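Local atomic coordinates of spindle pole body-associated protein VIK1 (Saccharomyces cerevisiae, PDB entry 2O0A), a protein that recruits the minus end-directed motor KAR3 to microtubules and, as the KAR3-VIK1 heterodimer, cross-links anti-parallel microtubules. Residues Cys28-Met33 with Tyr59-Val64; Ile97-Thr102 with Ser264-Asn269; Ile128-Val133 with Ile201-Phe206. All coordinates share one frame; numbering follows the deposited sequence.

All three contacts are buried and reach the same mixed sheet of the C-terminal motor homology domain. Contact 2 is the most central, its centre about 6 Å from the centre of the chain. Contacts 1 and 3 lie on opposite sides of that centre, their own centres about 27 Å apart. Contacts 1 and 2 touch, because strands 27-32 and 265-270 are neighbours. Contacts 1 and 2 pair parallel strands, whereas contact 3 pairs long antiparallel ones. Their chemistry differs accordingly. In contact 1 an asparagine grips a strand backbone beside aromatic rings. Contact 2 combines regular backbone bonding with a bridging asparagine amide. Contact 3 has one apolar face and one polar, hydrated face.

Contact 1: residues Cys28-Met33 with Tyr59-Val64; sequences CYAYVM and YKFNRV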
loop_
_atom_site.group_PDB
_atom_site.type_symbol
_atom_site.label_atom_id
_atom_site.label_comp_id
_atom_site.label_asym_id
_atom_site.label_seq_id
_atom_site.Cartn_x
_atom_site.Cartn_y
_atom_site.Cartn_z
ATOM N N CYS A 28 1.510 9.929 0.067
ATOM C CA CYS A 28 0.880 9.582 1.343
ATOM C C CYS A 28 -0.591 9.970 1.281
ATOM O O CYS A 28 -0.949 11.146 1.136
ATOM C CB CYS A 28 1.598 10.259 2.503
ATOM S SG CYS A 28 1.036 9.727 4.127
ATOM N N TYR A 29 -1.444 8.952 1.329
ATOM C CA TYR A 29 -2.873 9.117 1.170
ATOM C C TYR A 29 -3.578 8.668 2.422
ATOM O O TYR A 29 -3.154 7.699 3.030
ATOM C CB TYR A 29 -3.339 8.248 0.003
ATOM C CG TYR A 29 -2.926 8.806 -1.344
ATOM C CD1 TYR A 29 -3.870 9.416 -2.153
ATOM C CD2 TYR A 29 -1.597 8.716 -1.807
ATOM C CE1 TYR A 29 -3.519 9.934 -3.400
ATOM C CE2 TYR A 29 -1.238 9.234 -3.054
ATOM C CZ TYR A 29 -2.201 9.834 -3.829
ATOM O OH TYR A 29 -1.866 10.349 -5.067
ATOM N N ALA A 30 -4.641 9.375 2.810
ATOM C CA ALA A 30 -5.460 8.955 3.948
ATOM C C ALA A 30 -6.761 8.376 3.431
ATOM O O ALA A 30 -7.445 9.005 2.619
ATOM C CB ALA A 30 -5.743 10.150 4.867
ATOM N N TYR A 31 -7.104 7.177 3.886
ATOM C CA TYR A 31 -8.334 6.514 3.492
ATOM C C TYR A 31 -9.140 6.408 4.782
ATOM O O TYR A 31 -8.784 5.648 5.680
ATOM C CB TYR A 31 -7.968 5.146 2.914
ATOM C CG TYR A 31 -9.037 4.389 2.162
ATOM C CD1 TYR A 31 -10.219 5.001 1.720
ATOM C CD2 TYR A 31 -8.836 3.052 1.833
ATOM C CE1 TYR A 31 -11.178 4.277 1.013
ATOM C CE2 TYR A 31 -9.769 2.333 1.126
ATOM C CZ TYR A 31 -10.938 2.944 0.709
ATOM O OH TYR A 31 -11.853 2.177 0.022
ATOM N N VAL A 32 -10.216 7.179 4.879
ATOM C CA VAL A 32 -10.777 7.486 6.200
ATOM C C VAL A 32 -12.217 7.029 6.361
ATOM O O VAL A 32 -13.005 7.123 5.413
ATOM C CB VAL A 32 -10.659 9.007 6.532
ATOM C CG1 VAL A 32 -9.216 9.503 6.420
ATOM C CG2 VAL A 32 -11.614 9.846 5.680
ATOM N N MET A 33 -12.553 6.537 7.555
ATOM C CA MET A 33 -13.938 6.236 7.912
ATOM C C MET A 33 -14.442 7.325 8.868
ATOM O O MET A 33 -14.368 7.158 10.086
ATOM C CB MET A 33 -14.057 4.846 8.547
ATOM C CG MET A 33 -13.946 3.731 7.542
ATOM S SD MET A 33 -15.478 3.549 6.626
ATOM C CE MET A 33 -16.109 2.043 7.357
ATOM N N TYR A 59 -2.837 18.427 9.153
ATOM C CA TYR A 59 -2.200 17.271 8.523
ATOM C C TYR A 59 -2.647 17.165 7.072
ATOM O O TYR A 59 -3.818 16.963 6.796
ATOM C CB TYR A 59 -2.541 15.982 9.277
ATOM C CG TYR A 59 -2.059 15.978 10.707
ATOM C CD1 TYR A 59 -0.756 15.621 11.011
ATOM C CD2 TYR A 59 -2.918 16.343 11.755
ATOM C CE1 TYR A 59 -0.308 15.612 12.326
ATOM C CE2 TYR A 59 -2.477 16.342 13.072
ATOM C CZ TYR A 59 -1.169 15.984 13.340
ATOM O OH TYR A 59 -0.715 15.970 14.632
ATOM N N LYS A 60 -1.693 17.317 6.163
ATOM C CA LYS A 60 -1.973 17.253 4.730
ATOM C C LYS A 60 -1.597 15.891 4.147
ATOM O O LYS A 60 -0.720 15.190 4.674
ATOM C CB LYS A 60 -1.236 18.368 3.986
ATOM C CG LYS A 60 -1.640 19.758 4.448
ATOM C CD LYS A 60 -1.167 20.818 3.482
ATOM C CE LYS A 60 -0.729 22.063 4.228
ATOM N NZ LYS A 60 0.139 22.930 3.384
ATOM N N PHE A 61 -2.275 15.548 3.054
ATOM C CA PHE A 61 -2.062 14.293 2.343
ATOM C C PHE A 61 -2.188 14.596 0.864
ATOM O O PHE A 61 -2.785 15.608 0.475
ATOM C CB PHE A 61 -3.144 13.292 2.727
ATOM C CG PHE A 61 -3.067 12.835 4.160
ATOM C CD1 PHE A 61 -2.390 11.670 4.488
ATOM C CD2 PHE A 61 -3.669 13.576 5.172
ATOM C CE1 PHE A 61 -2.302 11.251 5.803
ATOM C CE2 PHE A 61 -3.588 13.165 6.502
ATOM C CZ PHE A 61 -2.907 11.996 6.814
ATOM N N ASN A 62 -1.657 13.719 0.016
ATOM C CA ASN A 62 -1.883 13.921 -1.407
ATOM C C ASN A 62 -3.381 13.941 -1.716
ATOM O O ASN A 62 -3.854 14.741 -2.541
ATOM C CB ASN A 62 -1.121 12.878 -2.229
ATOM C CG ASN A 62 0.381 12.993 -2.037
ATOM O OD1 ASN A 62 0.995 12.128 -1.444
ATOM N ND2 ASN A 62 0.961 14.102 -2.482
ATOM N N ARG A 63 -4.131 13.082 -1.036
ATOM C CA ARG A 63 -5.585 13.093 -1.096
ATOM C C ARG A 63 -6.123 12.407 0.156
ATOM O O ARG A 63 -5.503 11.467 0.666
ATOM C CB ARG A 63 -6.073 12.395 -2.374
ATOM C CG ARG A 63 -7.581 12.350 -2.539
ATOM C CD ARG A 63 -7.986 12.204 -3.986
ATOM N NE ARG A 63 -7.760 13.405 -4.803
ATOM C CZ ARG A 63 -8.554 14.475 -4.813
ATOM N NH1 ARG A 63 -9.630 14.532 -4.036
ATOM N NH2 ARG A 63 -8.269 15.498 -5.611
ATOM N N VAL A 64 -7.257 12.904 0.644
ATOM C CA VAL A 64 -8.040 12.297 1.725
ATOM C C VAL A 64 -9.272 11.678 1.086
ATOM O O VAL A 64 -10.074 12.347 0.424
ATOM C CB VAL A 64 -8.414 13.339 2.816
ATOM C CG1 VAL A 64 -9.395 12.736 3.823
ATOM C CG2 VAL A 64 -7.146 13.807 3.497
#
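Phe-61 and Asn-62 carry most of the side-chain contact: Phe-61 offers a ring face to Ala-30, and Asn-62 lays its CB over the ring of Tyr-29. Ala-30 CB stands 3.6 Å from the centroid of the Phe-61 ring and almost on the ring normal, a CH-pi contact. Cys-28 O sits at the edge of the same ring. Cys-28 SG, anti to its backbone N (chi1 -172°), approaches the ring obliquely, with SG 4.0 Å from Phe-61 CD1. Strand 49-52, through Ile-50, and helix 276-289, through Ser-283, also touch Phe-61. An alanine here would remove the ring, and Ala-30 CB and Cys-28 SG would probably lose the aromatic surface they pack against.

Asn-62 and Tyr-29 cross at about a right angle, with amide and ring planes 42° apart. Asn-62 CB lies toward the rim of the ring, 3.6 Å from Tyr-29 CZ. Asn-62 OD1 accepts from Cys-28 N at 2.7 Å, nearly along the C=O axis. Asn-62 N donates to Cys-28 O at 2.9 Å. Cys-28 is thus held at both its N-H and its carbonyl by one residue. Arg-63 CB also packs on the Tyr-29 ring, while its guanidinium leads away to a salt bridge with Glu-16.

Further on, Ala-30 N donates to Arg-63 O at 3.1 Å. Val-64 CG2 faces Ala-30 CB, and Val-64 CG1 meets Val-32 CG2 at 4.1 Å. This is parallel pairing of strands 27-32 and 63-66, part of the central sheet of a kinesin-type motor domain, here one without a nucleotide-binding site.

Contact 2: residues Ile97-Thr102 with Ser264-Asn269; sequences ISLSTT and SFFLLN. With EDO (1,2-ethanediol), chain B.
Asn-269 carries the side-chain hydrogen bonds of this contact. Its CG is anti to the carbonyl carbon (chi1 -63°), and chi2 of -79° then directs ND2 to Leu-99 O and Ser-98 OG. Asn-269 ND2 donates to Leu-99 O at 3.1 Å, coming from above the carbonyl plane. The backbone Asn-269 N donates to the same Leu-99 O at 2.8 Å, nearly along the C=O axis. One residue therefore grips this carbonyl twice. Asn-269 ND2 also makes a weak bond to Ser-98 OG at 2.9 Å. On the other branch, Asn-269 OD1 accepts from O1 of a bound 1,2-ethanediol, probably from the crystallisation liquor. A water accepts from Thr-101 N and donates to Asn-269 O, linking the two segments at Thr-101.

The parallel backbone sets this register. Leu-99 N donates to Leu-267 O at 2.8 Å, almost straight. Leu-267 N donates to Ile-97 O, and Ile-97 N to Phe-265 O. Ile-97 and Phe-266 lie side by side on one face of the sheet, with Ile-97 CD1 3.8 Å from Phe-266 CZ. Leu-99 CD2 reaches Leu-268 CG at 4.2 Å on that same face.

Helix 276-289 packs on this face, touching Phe-266 and Leu-268 through Val-286 and Ser-283. Helix 105-116 packs on the other, where its Leu-107 meets Ser-98 and Leu-267. Strand 27-32 flanks 265-270, and strand 221-228 flanks 94-99.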
loop_
_atom_site.group_PDB
_atom_site.type_symbol
_atom_site.label_atom_id
_atom_site.label_comp_id
_atom_site.label_asym_id
_atom_site.label_seq_id
_atom_site.Cartn_x
_atom_site.Cartn_y
_atom_site.Cartn_z
ATOM N N ILE A 97 2.401 0.646 0.636
ATOM C CA ILE A 97 2.649 0.397 2.057
ATOM C C ILE A 97 1.414 0.860 2.820
ATOM O O ILE A 97 1.150 2.062 2.895
ATOM C CB ILE A 97 3.930 1.117 2.534
ATOM C CG1 ILE A 97 5.131 0.530 1.792
ATOM C CG2 ILE A 97 4.099 0.958 4.079
ATOM C CD1 ILE A 97 6.413 1.351 1.893
ATOM N N SER A 98 0.653 -0.111 3.340
ATOM C CA SER A 98 -0.643 0.151 3.943
ATOM C C SER A 98 -0.564 0.025 5.468
ATOM O O SER A 98 -0.169 -1.024 5.976
ATOM C CB SER A 98 -1.696 -0.800 3.366
ATOM O OG SER A 98 -2.976 -0.536 3.937
ATOM N N LEU A 99 -0.922 1.110 6.160
ATOM C CA LEU A 99 -0.967 1.149 7.627
ATOM C C LEU A 99 -2.410 1.101 8.083
ATOM O O LEU A 99 -3.256 1.888 7.625
ATOM C CB LEU A 99 -0.320 2.449 8.129
ATOM C CG LEU A 99 1.210 2.522 8.174
ATOM C CD1 LEU A 99 1.850 2.354 6.820
ATOM C CD2 LEU A 99 1.671 3.830 8.808
ATOM N N SER A 100 -2.688 0.175 8.989
ATOM C CA SER A 100 -4.045 -0.054 9.497
ATOM C C SER A 100 -3.922 -0.381 10.965
ATOM O O SER A 100 -2.879 -0.850 11.398
ATOM C CB SER A 100 -4.678 -1.236 8.789
ATOM O OG SER A 100 -4.967 -0.940 7.413
ATOM N N THR A 101 -4.979 -0.143 11.739
ATOM C CA THR A 101 -4.948 -0.545 13.154
ATOM C C THR A 101 -5.987 -1.626 13.472
ATOM O O THR A 101 -6.135 -2.048 14.635
ATOM C CB THR A 101 -5.128 0.665 14.112
ATOM O OG1 THR A 101 -6.354 1.335 13.796
ATOM C CG2 THR A 101 -3.950 1.634 13.999
ATOM N N THR A 102 -6.706 -2.061 12.442
ATOM C CA THR A 102 -7.686 -3.136 12.541
ATOM C C THR A 102 -7.471 -4.096 11.374
ATOM O O THR A 102 -6.822 -3.726 10.388
ATOM C CB THR A 102 -9.125 -2.599 12.493
ATOM O OG1 THR A 102 -9.332 -1.847 11.285
ATOM C CG2 THR A 102 -9.416 -1.717 13.698
ATOM N N SER A 264 7.305 4.461 -4.003
ATOM C CA SER A 264 6.431 4.212 -2.841
ATOM C C SER A 264 5.076 4.911 -2.883
ATOM O O SER A 264 4.898 5.994 -3.448
ATOM C CB SER A 264 7.125 4.610 -1.523
ATOM O OG SER A 264 8.320 3.886 -1.296
ATOM N N PHE A 265 4.112 4.276 -2.228
ATOM C CA PHE A 265 2.791 4.857 -2.045
ATOM C C PHE A 265 2.363 4.465 -0.641
ATOM O O PHE A 265 2.083 3.287 -0.385
ATOM C CB PHE A 265 1.845 4.243 -3.092
ATOM C CG PHE A 265 0.452 4.850 -3.159
ATOM C CD1 PHE A 265 0.008 5.436 -4.351
ATOM C CD2 PHE A 265 -0.456 4.745 -2.086
ATOM C CE1 PHE A 265 -1.294 5.949 -4.478
ATOM C CE2 PHE A 265 -1.754 5.273 -2.201
ATOM C CZ PHE A 265 -2.174 5.870 -3.404
ATOM N N PHE A 266 2.309 5.434 0.277
ATOM C CA PHE A 266 1.845 5.138 1.637
ATOM C C PHE A 266 0.350 5.366 1.726
ATOM O O PHE A 266 -0.159 6.393 1.280
ATOM C CB PHE A 266 2.579 6.014 2.660
ATOM C CG PHE A 266 4.007 5.602 2.893
ATOM C CD1 PHE A 266 4.333 4.755 3.954
ATOM C CD2 PHE A 266 5.029 6.033 2.034
ATOM C CE1 PHE A 266 5.672 4.373 4.170
ATOM C CE2 PHE A 266 6.365 5.642 2.253
ATOM C CZ PHE A 266 6.677 4.821 3.315
ATOM N N LEU A 267 -0.340 4.402 2.326
ATOM C CA LEU A 267 -1.775 4.452 2.505
ATOM C C LEU A 267 -2.070 4.336 4.002
ATOM O O LEU A 267 -1.715 3.338 4.630
ATOM C CB LEU A 267 -2.452 3.306 1.733
ATOM C CG LEU A 267 -3.978 3.300 1.827
ATOM C CD1 LEU A 267 -4.600 4.567 1.222
ATOM C CD2 LEU A 267 -4.572 2.032 1.167
ATOM N N LEU A 268 -2.675 5.376 4.568
ATOM C CA LEU A 268 -2.993 5.369 5.996
ATOM C C LEU A 268 -4.482 5.175 6.165
ATOM O O LEU A 268 -5.275 6.014 5.759
ATOM C CB LEU A 268 -2.488 6.644 6.686
ATOM C CG LEU A 268 -1.000 6.520 7.074
ATOM C CD1 LEU A 268 -0.077 6.436 5.858
ATOM C CD2 LEU A 268 -0.579 7.681 7.934
ATOM N N ASN A 269 -4.855 4.039 6.735
ATOM C CA ASN A 269 -6.266 3.696 6.901
ATOM C C ASN A 269 -6.729 4.142 8.272
ATOM O O ASN A 269 -6.342 3.550 9.284
ATOM C CB ASN A 269 -6.489 2.192 6.706
ATOM C CG ASN A 269 -6.136 1.740 5.306
ATOM O OD1 ASN A 269 -6.920 1.916 4.362
ATOM N ND2 ASN A 269 -4.945 1.145 5.154
HETATM C C1 EDO B . -10.215 2.613 5.169
HETATM O O1 EDO B . -9.816 1.308 4.753
HETATM C C2 EDO B . -10.454 2.598 6.683
HETATM O O2 EDO B . -10.744 1.248 7.094
HETATM O O HOH W 1 -7.242 0.880 10.330
HETATM O O HOH W 2 -6.559 3.509 11.976
#

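Contact 3: residues Ile128-Val133 with Ile201-Phe206; sequences ITLQFV and IKVQFF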
loop_
_atom_site.group_PDB
_atom_site.type_symbol
_atom_site.label_atom_id
_atom_site.label_comp_id
_atom_site.label_asym_id
_atom_site.label_seq_id
_atom_site.Cartn_x
_atom_site.Cartn_y
_atom_site.Cartn_z
ATOM N N ILE A 128 1.349 -13.021 -14.156
ATOM C CA ILE A 128 1.412 -12.422 -12.815
ATOM C C ILE A 128 1.672 -13.495 -11.766
ATOM O O ILE A 128 0.974 -14.518 -11.731
ATOM C CB ILE A 128 0.087 -11.661 -12.491
ATOM C CG1 ILE A 128 -0.139 -10.568 -13.536
ATOM C CG2 ILE A 128 0.128 -11.067 -11.081
ATOM C CD1 ILE A 128 -1.468 -9.854 -13.432
ATOM N N THR A 129 2.683 -13.275 -10.925
ATOM C CA THR A 129 2.960 -14.192 -9.817
ATOM C C THR A 129 2.759 -13.515 -8.472
ATOM O O THR A 129 2.773 -12.291 -8.381
ATOM C CB THR A 129 4.412 -14.707 -9.846
ATOM O OG1 THR A 129 5.297 -13.653 -9.469
ATOM C CG2 THR A 129 4.773 -15.176 -11.240
ATOM N N LEU A 130 2.587 -14.326 -7.439
ATOM C CA LEU A 130 2.409 -13.805 -6.091
ATOM C C LEU A 130 3.088 -14.679 -5.049
ATOM O O LEU A 130 3.038 -15.902 -5.130
ATOM C CB LEU A 130 0.905 -13.643 -5.787
ATOM C CG LEU A 130 0.499 -12.920 -4.492
ATOM C CD1 LEU A 130 -0.800 -12.108 -4.654
ATOM C CD2 LEU A 130 0.377 -13.908 -3.326
ATOM N N GLN A 131 3.723 -14.009 -4.096
ATOM C CA GLN A 131 4.190 -14.625 -2.847
ATOM C C GLN A 131 3.646 -13.803 -1.698
ATOM O O GLN A 131 3.392 -12.614 -1.862
ATOM C CB GLN A 131 5.717 -14.620 -2.778
ATOM C CG GLN A 131 6.360 -15.444 -3.889
ATOM C CD GLN A 131 7.833 -15.233 -3.952
ATOM O OE1 GLN A 131 8.302 -14.209 -4.448
ATOM N NE2 GLN A 131 8.587 -16.196 -3.452
ATOM N N PHE A 132 3.481 -14.429 -0.542
ATOM C CA PHE A 132 2.880 -13.750 0.611
ATOM C C PHE A 132 3.492 -14.352 1.858
ATOM O O PHE A 132 3.312 -15.533 2.128
ATOM C CB PHE A 132 1.352 -13.953 0.545
ATOM C CG PHE A 132 0.558 -13.306 1.652
ATOM C CD1 PHE A 132 1.081 -12.312 2.470
ATOM C CD2 PHE A 132 -0.766 -13.685 1.828
ATOM C CE1 PHE A 132 0.305 -11.728 3.489
ATOM C CE2 PHE A 132 -1.554 -13.096 2.826
ATOM C CZ PHE A 132 -1.023 -12.140 3.654
ATOM N N VAL A 133 4.243 -13.530 2.588
ATOM C CA VAL A 133 4.844 -13.963 3.845
ATOM C C VAL A 133 4.458 -13.019 4.976
ATOM O O VAL A 133 4.007 -11.906 4.735
ATOM C CB VAL A 133 6.387 -14.037 3.762
ATOM C CG1 VAL A 133 6.832 -14.982 2.652
ATOM C CG2 VAL A 133 6.983 -12.654 3.564
ATOM N N ILE A 201 3.509 -8.938 0.479
ATOM C CA ILE A 201 3.075 -9.596 -0.738
ATOM C C ILE A 201 3.953 -9.088 -1.865
ATOM O O ILE A 201 4.081 -7.901 -2.038
ATOM C CB ILE A 201 1.572 -9.345 -1.001
ATOM C CG1 ILE A 201 0.768 -10.307 -0.131
ATOM C CG2 ILE A 201 1.215 -9.548 -2.497
ATOM C CD1 ILE A 201 -0.722 -10.097 -0.141
ATOM N N LYS A 202 4.601 -10.003 -2.573
ATOM C CA LYS A 202 5.417 -9.625 -3.718
ATOM C C LYS A 202 4.743 -10.160 -4.968
ATOM O O LYS A 202 4.432 -11.358 -5.058
ATOM C CB LYS A 202 6.838 -10.195 -3.590
ATOM C CG LYS A 202 7.694 -9.890 -4.817
ATOM C CD LYS A 202 9.070 -10.480 -4.659
ATOM C CE LYS A 202 9.924 -10.047 -5.856
ATOM N NZ LYS A 202 11.230 -10.794 -5.917
ATOM N N VAL A 203 4.476 -9.261 -5.913
ATOM C CA VAL A 203 3.840 -9.620 -7.174
ATOM C C VAL A 203 4.856 -9.324 -8.272
ATOM O O VAL A 203 5.468 -8.245 -8.292
ATOM C CB VAL A 203 2.539 -8.799 -7.396
ATOM C CG1 VAL A 203 1.949 -9.067 -8.782
ATOM C CG2 VAL A 203 1.511 -9.106 -6.304
ATOM N N GLN A 204 5.064 -10.276 -9.180
ATOM C CA GLN A 204 5.921 -10.025 -10.341
ATOM C C GLN A 204 5.036 -9.950 -11.581
ATOM O O GLN A 204 4.136 -10.771 -11.751
ATOM C CB GLN A 204 6.924 -11.150 -10.527
ATOM C CG GLN A 204 7.869 -11.352 -9.367
ATOM C CD GLN A 204 8.784 -12.548 -9.609
ATOM O OE1 GLN A 204 8.335 -13.700 -9.687
ATOM N NE2 GLN A 204 10.058 -12.271 -9.762
ATOM N N PHE A 205 5.310 -8.973 -12.430
ATOM C CA PHE A 205 4.608 -8.817 -13.699
ATOM C C PHE A 205 5.589 -9.143 -14.831
ATOM O O PHE A 205 6.489 -8.356 -15.086
ATOM C CB PHE A 205 4.110 -7.372 -13.862
ATOM C CG PHE A 205 3.046 -6.969 -12.858
ATOM C CD1 PHE A 205 1.685 -7.149 -13.145
ATOM C CD2 PHE A 205 3.414 -6.400 -11.643
ATOM C CE1 PHE A 205 0.685 -6.788 -12.203
ATOM C CE2 PHE A 205 2.429 -6.009 -10.708
ATOM C CZ PHE A 205 1.068 -6.218 -10.986
ATOM N N PHE A 206 5.413 -10.294 -15.482
ATOM C CA PHE A 206 6.291 -10.716 -16.577
ATOM C C PHE A 206 5.621 -10.373 -17.898
ATOM O O PHE A 206 4.561 -10.922 -18.205
ATOM C CB PHE A 206 6.522 -12.223 -16.525
ATOM C CG PHE A 206 7.386 -12.664 -15.397
ATOM C CD1 PHE A 206 8.770 -12.674 -15.538
ATOM C CD2 PHE A 206 6.827 -13.056 -14.188
ATOM C CE1 PHE A 206 9.597 -13.092 -14.493
ATOM C CE2 PHE A 206 7.657 -13.470 -13.136
ATOM C CZ PHE A 206 9.035 -13.480 -13.297
HETATM O O HOH W 3 5.980 -13.091 -6.757
HETATM O O HOH W 4 10.966 -13.525 -4.792
#
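Ile-128 opens the pairing beside Phe-205. Its CG1 and CD1 run along the CD1 and CE1 side of that ring, with Ile-128 CG1 3.9 Å from Phe-205 CD1. The other branch, Ile-128 CG2, packs closely on Val-203 CG1 at 3.5 Å.

Thr-129 turns to the opposite face. Its backbone N donates to Gln-204 O, and Gln-204 N donates back to Thr-129 O. Thr-129 OG1 sits in the crowded position between backbone N and carbonyl carbon (chi1 72°), 3.0 Å from Gln-204 OE1. Thr-129 CG2 lies at the edge of the Phe-206 ring. A water joins Thr-129 OG1 to Lys-202 O.

Leu-130 returns to the face of Ile-128, its CD1 touching both Ile-201 CG2 and Val-203 CG2. Helix 105-116 packs on this apolar face through Ile-112. Hydrogen-bonded pairs (Thr-129 with Gln-204, Gln-131 with Lys-202) alternate with non-hydrogen-bonded ones, as in antiparallel strands, here 126-136 and 197-207 of the motor homology domain's central sheet.

Gln-131 N donates to Lys-202 O at 2.9 Å, and Lys-202 N to Gln-131 O. The two extended side chains run alongside each other, and a water bridges Gln-131 OE1 and Lys-202 NZ. Gln-131 NE2 bonds Leu-167 O and Ser-169 O, while Lys-202 NZ bonds Ile-165 O.

Phe-132, CG anti to its backbone N (chi1 -179°), presents one ring face to Ile-201. Ile-201 CD1 stands over the Phe-132 ring centre, 3.9 Å from the centroid, and Ile-201 CG1 comes within 3.3 Å of Phe-132 CD1.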